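Local coordinates for phosphoinositide 3-kinase adapter protein 1 (PDB 5FOR) that links B-cell receptor and Toll-like receptor signalling to phosphoinositide 3-kinase as an adapter, seen here through its TIR domain, at residues L10-P15 with A70-H75; L57-R62 with Q86-P91; V66-E71 with R97-V102. One frame throughout, in Å; residues are numbered along the deposited sequence. Where two conformers were deposited one is given.

Contact 1 (L10-P15 with A70-H75)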
loop_
_atom_site.group_PDB
_atom_site.type_symbol
_atom_site.label_atom_id
_atom_site.label_comp_id
_atom_site.label_asym_id
_atom_site.label_seq_id
_atom_site.Cartn_x
_atom_site.Cartn_y
_atom_site.Cartn_z
ATOM N N LEU A 10 0.333 3.334 6.219
ATOM C CA LEU A 10 -0.767 2.400 6.073
ATOM C C LEU A 10 -0.452 1.322 5.022
ATOM O O LEU A 10 -0.250 1.633 3.851
ATOM C CB LEU A 10 -2.055 3.141 5.698
ATOM C CG LEU A 10 -3.246 2.192 5.467
ATOM C CD1 LEU A 10 -3.638 1.405 6.740
ATOM C CD2 LEU A 10 -4.425 2.959 4.936
ATOM N N ILE A 11 -0.410 0.064 5.460
ATOM C CA ILE A 11 -0.178 -1.066 4.569
ATOM C C ILE A 11 -1.523 -1.644 4.131
ATOM O O ILE A 11 -2.271 -2.190 4.942
ATOM C CB ILE A 11 0.692 -2.145 5.223
ATOM C CG1 ILE A 11 1.953 -1.524 5.845
ATOM C CG2 ILE A 11 1.056 -3.237 4.184
ATOM C CD1 ILE A 11 2.835 -2.497 6.586
ATOM N N VAL A 12 -1.826 -1.477 2.847
ATOM C CA VAL A 12 -3.034 -2.005 2.211
ATOM C C VAL A 12 -2.724 -3.317 1.481
ATOM O O VAL A 12 -1.842 -3.368 0.631
ATOM C CB VAL A 12 -3.617 -0.974 1.238
ATOM C CG1 VAL A 12 -4.949 -1.439 0.701
ATOM C CG2 VAL A 12 -3.743 0.360 1.938
ATOM N N TYR A 13 -3.425 -4.385 1.821
ATOM C CA TYR A 13 -3.112 -5.686 1.239
ATOM C C TYR A 13 -4.347 -6.584 1.170
ATOM O O TYR A 13 -5.382 -6.299 1.751
ATOM C CB TYR A 13 -2.007 -6.382 2.047
ATOM C CG TYR A 13 -2.493 -6.881 3.385
ATOM C CD1 TYR A 13 -2.877 -5.988 4.388
ATOM C CD2 TYR A 13 -2.603 -8.236 3.637
ATOM C CE1 TYR A 13 -3.344 -6.434 5.614
ATOM C CE2 TYR A 13 -3.066 -8.696 4.845
ATOM C CZ TYR A 13 -3.434 -7.786 5.842
ATOM O OH TYR A 13 -3.891 -8.245 7.052
ATOM N N SER A 14 -4.229 -7.676 0.436
ATOM C CA SER A 14 -5.265 -8.682 0.432
ATOM C C SER A 14 -4.734 -9.945 1.090
ATOM O O SER A 14 -3.521 -10.126 1.194
ATOM C CB SER A 14 -5.745 -8.947 -1.003
ATOM O OG SER A 14 -6.581 -7.889 -1.428
ATOM N N PRO A 15 -5.644 -10.823 1.536
ATOM C CA PRO A 15 -5.195 -12.026 2.256
ATOM C C PRO A 15 -4.152 -12.885 1.542
ATOM O O PRO A 15 -3.370 -13.519 2.242
ATOM C CB PRO A 15 -6.501 -12.809 2.483
ATOM C CG PRO A 15 -7.633 -11.729 2.421
ATOM C CD PRO A 15 -7.120 -10.697 1.463
ATOM N N ALA A 70 -2.452 -10.375 -6.828
ATOM C CA ALA A 70 -3.552 -10.699 -7.746
ATOM C C ALA A 70 -4.916 -10.419 -7.149
ATOM O O ALA A 70 -5.775 -9.852 -7.805
ATOM C CB ALA A 70 -3.475 -12.166 -8.159
ATOM N N GLU A 71 -5.110 -10.816 -5.893
ATOM C CA GLU A 71 -6.387 -10.606 -5.216
ATOM C C GLU A 71 -6.638 -9.128 -4.974
ATOM O O GLU A 71 -7.775 -8.684 -4.958
ATOM C CB GLU A 71 -6.421 -11.378 -3.902
ATOM C CG GLU A 71 -7.772 -11.409 -3.225
ATOM C CD GLU A 71 -7.762 -12.215 -1.925
ATOM O OE1 GLU A 71 -6.784 -12.963 -1.692
ATOM O OE2 GLU A 71 -8.732 -12.093 -1.138
ATOM N N LEU A 72 -5.570 -8.355 -4.799
ATOM C CA LEU A 72 -5.745 -6.956 -4.555
ATOM C C LEU A 72 -6.157 -6.241 -5.850
ATOM O O LEU A 72 -7.079 -5.430 -5.814
ATOM C CB LEU A 72 -4.483 -6.338 -3.954
ATOM C CG LEU A 72 -4.756 -4.858 -3.631
ATOM C CD1 LEU A 72 -4.695 -4.569 -2.142
ATOM C CD2 LEU A 72 -3.830 -3.920 -4.406
ATOM N N VAL A 73 -5.518 -6.532 -6.989
ATOM C CA VAL A 73 -5.882 -5.781 -8.189
ATOM C C VAL A 73 -7.310 -6.131 -8.599
ATOM O O VAL A 73 -8.001 -5.278 -9.156
ATOM C CB VAL A 73 -4.890 -5.945 -9.402
ATOM C CG1 VAL A 73 -3.540 -6.453 -9.000
ATOM C CG2 VAL A 73 -5.503 -6.690 -10.579
ATOM N N GLN A 74 -7.790 -7.327 -8.267
ATOM C CA GLN A 74 -9.211 -7.633 -8.496
ATOM C C GLN A 74 -10.144 -6.591 -7.877
ATOM O O GLN A 74 -11.256 -6.399 -8.365
ATOM C CB GLN A 74 -9.583 -9.009 -7.960
ATOM C CG GLN A 74 -9.371 -10.133 -8.951
ATOM C CD GLN A 74 -9.360 -11.489 -8.275
ATOM O OE1 GLN A 74 -9.882 -11.647 -7.164
ATOM N NE2 GLN A 74 -8.753 -12.476 -8.934
ATOM N N HIS A 75 -9.687 -5.883 -6.840
ATOM C CA HIS A 75 -10.521 -4.841 -6.229
ATOM C C HIS A 75 -10.459 -3.571 -7.039
ATOM O O HIS A 75 -11.359 -2.736 -6.935
ATOM C CB HIS A 75 -10.125 -4.560 -4.767
ATOM C CG HIS A 75 -10.326 -5.725 -3.849
ATOM N ND1 HIS A 75 -10.259 -7.038 -4.288
ATOM C CD2 HIS A 75 -10.664 -5.796 -2.550
ATOM C CE1 HIS A 75 -10.497 -7.848 -3.284
ATOM N NE2 HIS A 75 -10.758 -7.125 -2.211
#
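With CG anti to its backbone N (chi1 -171°) and an extended chain beyond, Glu71 lays its carboxylate against Pro15, while Ser14 turns OG beside its own backbone N (chi1 -76°) and over the first turn of helix 70-76. The carboxylate meets the proline ring at its CD corner, Glu71 OE2 lying 3.4 Å from Pro15 CD, and the two side chains cross at about a right angle. Behind the carboxylate the aliphatic part of the glutamate packs on the serine, with Glu71 CB 3.8 Å from Ser14 CB. Ser14 OG sits 3.4 Å from Leu72 CA and 3.6 Å from Leu72 CB, so the hydroxyl lies directly on the helix backbone; the CA atoms of Ser14 and Leu72 are 5.3 Å apart. The hydroxyl is satisfied by a hydrogen bond to Leu44 O and not by the helix, and it also stands over one face of the His75 ring, toward the rim. Deeper in, Leu72 CD1 reaches Val12 CG1 at 4.2 Å and lies 3.9 Å from Tyr13 C. Asp16, just beyond Pro15, accepts a hydrogen bond from Glu71 N through OD2, so the loop after the strand also binds the helix N terminus. The end of strand 9-13 thus meets the start of the helix that follows the neighbouring strand 63-68, at the C-terminal ends of the strands of a parallel sheet, as in the flavodoxin-like alpha/beta fold of TIR domains.

Contact 2 (L57-R62 with Q86-P91)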
loop_
_atom_site.group_PDB
_atom_site.type_symbol
_atom_site.label_atom_id
_atom_site.label_comp_id
_atom_site.label_asym_id
_atom_site.label_seq_id
_atom_site.Cartn_x
_atom_site.Cartn_y
_atom_site.Cartn_z
ATOM N N LEU A 57 -9.115 6.093 7.856
ATOM C CA LEU A 57 -7.677 5.809 7.784
ATOM C C LEU A 57 -7.129 5.909 6.363
ATOM O O LEU A 57 -6.055 6.463 6.158
ATOM C CB LEU A 57 -7.381 4.420 8.348
ATOM N N PHE A 58 -7.869 5.374 5.393
ATOM C CA PHE A 58 -7.449 5.380 3.994
ATOM C C PHE A 58 -7.167 6.797 3.524
ATOM O O PHE A 58 -6.179 7.061 2.836
ATOM C CB PHE A 58 -8.523 4.748 3.107
ATOM C CG PHE A 58 -8.197 3.368 2.657
ATOM C CD1 PHE A 58 -8.203 2.308 3.557
ATOM C CD2 PHE A 58 -7.897 3.117 1.334
ATOM C CE1 PHE A 58 -7.901 1.010 3.142
ATOM C CE2 PHE A 58 -7.594 1.822 0.906
ATOM C CZ PHE A 58 -7.598 0.769 1.812
ATOM N N LEU A 59 -8.043 7.712 3.910
ATOM C CA LEU A 59 -7.917 9.079 3.464
ATOM C C LEU A 59 -6.976 9.911 4.340
ATOM O O LEU A 59 -6.414 10.899 3.883
ATOM C CB LEU A 59 -9.294 9.721 3.390
ATOM C CG LEU A 59 -10.042 9.301 2.123
ATOM C CD1 LEU A 59 -11.348 10.073 1.958
ATOM C CD2 LEU A 59 -9.163 9.536 0.914
ATOM N N SER A 60 -6.765 9.471 5.573
ATOM C CA SER A 60 -6.094 10.280 6.587
ATOM C C SER A 60 -4.598 10.006 6.694
ATOM O O SER A 60 -3.837 10.852 7.165
ATOM C CB SER A 60 -6.726 10.027 7.957
ATOM O OG SER A 60 -8.105 9.737 7.845
ATOM N N THR A 61 -4.177 8.815 6.289
ATOM C CA THR A 61 -2.789 8.402 6.495
ATOM C C THR A 61 -1.822 9.291 5.712
ATOM O O THR A 61 -2.209 9.939 4.744
ATOM C CB THR A 61 -2.582 6.923 6.114
ATOM O OG1 THR A 61 -1.223 6.541 6.387
ATOM C CG2 THR A 61 -2.925 6.711 4.648
ATOM N N ARG A 62 -0.576 9.353 6.162
ATOM C CA ARG A 62 0.415 10.201 5.513
ATOM C C ARG A 62 1.035 9.466 4.326
ATOM O O ARG A 62 1.330 10.070 3.299
ATOM C CB ARG A 62 1.506 10.640 6.506
ATOM C CG ARG A 62 2.617 11.488 5.867
ATOM C CD ARG A 62 3.155 12.580 6.802
ATOM N NE ARG A 62 4.204 12.098 7.701
ATOM C CZ ARG A 62 4.028 11.838 8.992
ATOM N NH1 ARG A 62 2.838 12.012 9.551
ATOM N NH2 ARG A 62 5.046 11.412 9.726
ATOM N N GLN A 86 -8.619 5.778 -5.846
ATOM C CA GLN A 86 -7.924 6.867 -6.520
ATOM C C GLN A 86 -7.662 8.048 -5.571
ATOM O O GLN A 86 -6.637 8.717 -5.726
ATOM C CB GLN A 86 -8.721 7.310 -7.741
ATOM C CG GLN A 86 -8.803 6.217 -8.776
ATOM C CD GLN A 86 -9.986 6.394 -9.653
ATOM O OE1 GLN A 86 -10.899 7.158 -9.327
ATOM N NE2 GLN A 86 -9.980 5.719 -10.787
ATOM N N ARG A 87 -8.549 8.279 -4.582
ATOM C CA ARG A 87 -8.531 9.549 -3.813
ATOM C C ARG A 87 -7.542 9.179 -2.682
ATOM O O ARG A 87 -6.694 9.985 -2.341
ATOM C CB ARG A 87 -9.947 10.048 -3.290
ATOM C CG ARG A 87 -10.071 11.478 -2.453
ATOM C CD ARG A 87 -10.008 12.790 -3.357
ATOM N NE ARG A 87 -11.262 13.559 -3.642
ATOM C CZ ARG A 87 -11.325 14.881 -3.413
ATOM N NH1 ARG A 87 -10.208 15.502 -2.962
ATOM N NH2 ARG A 87 -12.405 15.613 -3.718
ATOM N N ALA A 88 -7.543 7.914 -2.222
ATOM C CA ALA A 88 -6.611 7.407 -1.177
ATOM C C ALA A 88 -5.136 7.311 -1.622
ATOM O O ALA A 88 -4.211 7.694 -0.898
ATOM C CB ALA A 88 -7.072 6.025 -0.682
ATOM N N PHE A 89 -4.923 6.783 -2.820
ATOM C CA PHE A 89 -3.568 6.527 -3.317
ATOM C C PHE A 89 -3.055 7.759 -4.032
ATOM O O PHE A 89 -2.761 7.733 -5.228
ATOM C CB PHE A 89 -3.541 5.331 -4.264
ATOM C CG PHE A 89 -3.995 4.048 -3.644
ATOM C CD1 PHE A 89 -4.130 3.928 -2.264
ATOM C CD2 PHE A 89 -4.273 2.949 -4.446
ATOM C CE1 PHE A 89 -4.543 2.734 -1.703
ATOM C CE2 PHE A 89 -4.670 1.756 -3.897
ATOM C CZ PHE A 89 -4.815 1.645 -2.522
ATOM N N HIS A 90 -2.974 8.837 -3.272
ATOM C CA HIS A 90 -2.699 10.155 -3.797
ATOM C C HIS A 90 -2.213 11.032 -2.641
ATOM O O HIS A 90 -2.634 10.821 -1.505
ATOM C CB HIS A 90 -3.948 10.738 -4.433
ATOM C CG HIS A 90 -3.750 12.119 -4.962
ATOM N ND1 HIS A 90 -3.231 12.365 -6.217
ATOM C CD2 HIS A 90 -3.968 13.328 -4.397
ATOM C CE1 HIS A 90 -3.156 13.670 -6.410
ATOM N NE2 HIS A 90 -3.591 14.275 -5.319
ATOM N N PRO A 91 -1.287 11.977 -2.908
ATOM C CA PRO A 91 -0.536 12.211 -4.151
ATOM C C PRO A 91 0.562 11.157 -4.405
ATOM O O PRO A 91 0.900 10.402 -3.483
ATOM C CB PRO A 91 0.057 13.611 -3.933
ATOM C CG PRO A 91 0.183 13.755 -2.477
ATOM C CD PRO A 91 -0.959 12.974 -1.873
#
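Phe58 turns the edge of its ring to Ala88, whose CB lies near the ring plane, 3.6 Å from Phe58 CD2. The Phe89 ring approaches obliquely, and the two phenyl groups meet through one atom each, Phe58 CE2 and Phe89 CE1, 4.1 Å apart. Each ring has a further aromatic neighbour: His42 packs edge-to-face with Phe58, and Phe112 meets Phe89 with the planes at about 35°. The methyl of Ala88 also faces the helix backbone, 3.8 Å from Phe58 O, and the CA atoms of Leu59 and Ala88 are 5.1 Å apart, a close approach of helices 52-60 and 82-88 consistent with the small side chain of Ala88. Both helices cover the same side of the parallel sheet of the TIR domain, where Phe58 rests on Leu10 and Val12 and Phe89 on Val64 and Val66. Phe89 leaves helical geometry and forms the centre of an inverse gamma turn; its CB starts away from helix 52-60, but CG lies beside the backbone N (chi1 -60°) and the ring end comes back toward Phe58. On the outer side Leu59 takes over the packing. Its CG stands anti to the carbonyl carbon (chi1 -79°), and CD2 reaches across to Ala88 N at 3.9 Å. The same methyl lies 4.0 Å from Arg87 CG, touching the aliphatic base of an arginine whose chain bends at chi2 and chi3 and leads its guanidinium away from the contact.

Contact 3 (V66-E71 with R97-V102)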
loop_
_atom_site.group_PDB
_atom_site.type_symbol
_atom_site.label_atom_id
_atom_site.label_comp_id
_atom_site.label_asym_id
_atom_site.label_seq_id
_atom_site.Cartn_x
_atom_site.Cartn_y
_atom_site.Cartn_z
ATOM N N VAL A 66 1.133 -0.112 -0.857
ATOM C CA VAL A 66 0.191 -1.005 -1.551
ATOM C C VAL A 66 0.843 -2.342 -1.878
ATOM O O VAL A 66 1.820 -2.399 -2.655
ATOM C CB VAL A 66 -0.354 -0.340 -2.860
ATOM C CG1 VAL A 66 -1.499 -1.144 -3.423
ATOM C CG2 VAL A 66 -0.786 1.101 -2.597
ATOM N N LEU A 67 0.337 -3.429 -1.296
ATOM C CA LEU A 67 0.894 -4.732 -1.674
ATOM C C LEU A 67 0.136 -5.185 -2.918
ATOM O O LEU A 67 -1.029 -5.557 -2.850
ATOM C CB LEU A 67 0.811 -5.760 -0.538
ATOM C CG LEU A 67 1.462 -5.349 0.796
ATOM C CD1 LEU A 67 1.794 -6.545 1.656
ATOM C CD2 LEU A 67 2.704 -4.518 0.587
ATOM N N LEU A 68 0.800 -5.102 -4.061
ATOM C CA LEU A 68 0.162 -5.438 -5.326
ATOM C C LEU A 68 0.143 -6.936 -5.536
ATOM O O LEU A 68 1.047 -7.493 -6.153
ATOM C CB LEU A 68 0.885 -4.771 -6.487
ATOM C CG LEU A 68 0.066 -4.581 -7.747
ATOM C CD1 LEU A 68 -1.113 -3.693 -7.394
ATOM C CD2 LEU A 68 0.933 -3.955 -8.826
ATOM N N SER A 69 -0.879 -7.588 -4.999
ATOM C CA SER A 69 -1.135 -9.004 -5.283
ATOM C C SER A 69 -2.277 -9.163 -6.304
ATOM O O SER A 69 -3.004 -8.207 -6.572
ATOM C CB SER A 69 -1.480 -9.749 -3.976
ATOM O OG SER A 69 -2.539 -9.083 -3.298
ATOM N N ALA A 70 -2.452 -10.375 -6.828
ATOM C CA ALA A 70 -3.552 -10.699 -7.746
ATOM C C ALA A 70 -4.916 -10.419 -7.149
ATOM O O ALA A 70 -5.775 -9.852 -7.805
ATOM C CB ALA A 70 -3.475 -12.166 -8.159
ATOM N N GLU A 71 -5.110 -10.816 -5.893
ATOM C CA GLU A 71 -6.387 -10.606 -5.216
ATOM C C GLU A 71 -6.638 -9.128 -4.974
ATOM O O GLU A 71 -7.775 -8.684 -4.958
ATOM C CB GLU A 71 -6.421 -11.378 -3.902
ATOM C CG GLU A 71 -7.772 -11.409 -3.225
ATOM C CD GLU A 71 -7.762 -12.215 -1.925
ATOM O OE1 GLU A 71 -6.784 -12.963 -1.692
ATOM O OE2 GLU A 71 -8.732 -12.093 -1.138
ATOM N N ARG A 97 4.428 0.975 -3.811
ATOM C CA ARG A 97 3.814 -0.301 -4.153
ATOM C C ARG A 97 4.852 -1.383 -4.089
ATOM O O ARG A 97 6.025 -1.178 -4.454
ATOM C CB ARG A 97 3.125 -0.266 -5.525
ATOM C CG ARG A 97 4.035 -0.194 -6.760
ATOM C CD ARG A 97 3.193 -0.334 -8.043
ATOM N NE ARG A 97 3.987 0.013 -9.207
ATOM C CZ ARG A 97 4.014 1.207 -9.789
ATOM N NH1 ARG A 97 3.227 2.182 -9.364
ATOM N NH2 ARG A 97 4.824 1.411 -10.819
ATOM N N LEU A 98 4.430 -2.525 -3.563
ATOM C CA LEU A 98 5.260 -3.710 -3.599
ATOM C C LEU A 98 4.628 -4.725 -4.543
ATOM O O LEU A 98 3.469 -5.097 -4.384
ATOM C CB LEU A 98 5.437 -4.314 -2.208
ATOM C CG LEU A 98 6.156 -5.664 -2.325
ATOM C CD1 LEU A 98 7.608 -5.387 -2.554
ATOM C CD2 LEU A 98 5.959 -6.535 -1.111
ATOM N N LEU A 99 5.392 -5.162 -5.528
ATOM C CA LEU A 99 4.905 -6.153 -6.489
ATOM C C LEU A 99 4.938 -7.535 -5.893
ATOM O O LEU A 99 6.013 -8.101 -5.727
ATOM C CB LEU A 99 5.750 -6.138 -7.765
ATOM C CG LEU A 99 5.818 -4.794 -8.484
ATOM C CD1 LEU A 99 6.669 -4.888 -9.745
ATOM C CD2 LEU A 99 4.429 -4.342 -8.822
ATOM N N CYS A 100 3.766 -8.089 -5.598
ATOM C CA CYS A 100 3.646 -9.442 -5.032
ATOM C C CYS A 100 3.079 -10.448 -6.030
ATOM O O CYS A 100 1.893 -10.796 -5.951
ATOM C CB CYS A 100 2.741 -9.456 -3.795
ATOM S SG CYS A 100 3.279 -8.493 -2.435
ATOM N N GLY A 101 3.904 -10.927 -6.952
ATOM C CA GLY A 101 3.463 -11.906 -7.944
ATOM C C GLY A 101 2.570 -11.315 -9.031
ATOM O O GLY A 101 1.784 -12.011 -9.649
ATOM N N VAL A 102 2.684 -10.003 -9.202
ATOM C CA VAL A 102 2.010 -9.248 -10.239
ATOM C C VAL A 102 3.072 -8.482 -11.024
ATOM O O VAL A 102 3.811 -7.660 -10.465
ATOM C CB VAL A 102 0.974 -8.255 -9.667
ATOM C CG1 VAL A 102 0.458 -7.358 -10.798
ATOM C CG2 VAL A 102 -0.185 -8.975 -8.942
HETATM O O HOH W 1 -0.359 -12.817 -6.282
#
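Two neighbouring strands of the parallel sheet, 63-68 and 95-99, run side by side here and hand over at their C-terminal ends to a helix and a loop. The short segments 66-68 and 97-99 run parallel, their directions 21° apart, and pair Val66 with Arg97, Leu67 with Leu98 and Leu68 with Leu99. Leu98 N gives a nearly straight hydrogen bond to Val66 O (2.8 Å, 168°), and Leu68 N reaches Leu98 O at 2.7 Å. Leu68 takes part through both its N and its O: Cys100 N binds Leu68 O from above the carbonyl plane. On one face Leu67 CD2 packs 3.9 Å from Leu98 CB, and Cys100 SG, lying beside its own backbone N (chi1 -62°), adds a contact with Leu67 CB; Trp20 of helix 18-30 touches both leucines. On the other face Leu68 and Leu99 lie side by side, pointing the same way, with their CD2 atoms 3.5 Å apart. This is the open-sheet alpha/beta architecture of TIR domains, with helices packed on both faces of a parallel sheet. Arg97 lies on the Leu68 face but carries its guanidinium away, to a salt bridge with Glu120 and a cation-pi contact with Trp115. Beyond the strands Val102 folds back over the turn into helix 70-76: CG1 crosses to Leu68 CD2 at 4.0 Å, while CG2 rests 3.4 Å from Ala70 N. Ser69 is the N-cap of that helix, its OG making a weak hydrogen bond to Leu72 N and a further one with Asp16 OD1. A water joins the same corner, accepting from Ala70 N and donating to Cys100 O at 3.0 Å.

How the contacts relate
All three contacts are largely buried and lie in one TIR domain, but they differ in what they join. Contact 3 is strand pairing inside the sheet, carried by backbone hydrogen bonds; contacts 1 and 2 rest on side-chain packing, of a helix start on a strand end in contact 1 and of two helix ends in contact 2. Contacts 1 and 3 share Ala70 and Glu71 and lie about 7 Å apart between centres, with Leu72 packed on Val66. Contact 2, about 18 Å from contact 3 between centres, has an exposed outer margin at Leu59 and Arg87, yet its aromatic side reaches the strands of both other contacts.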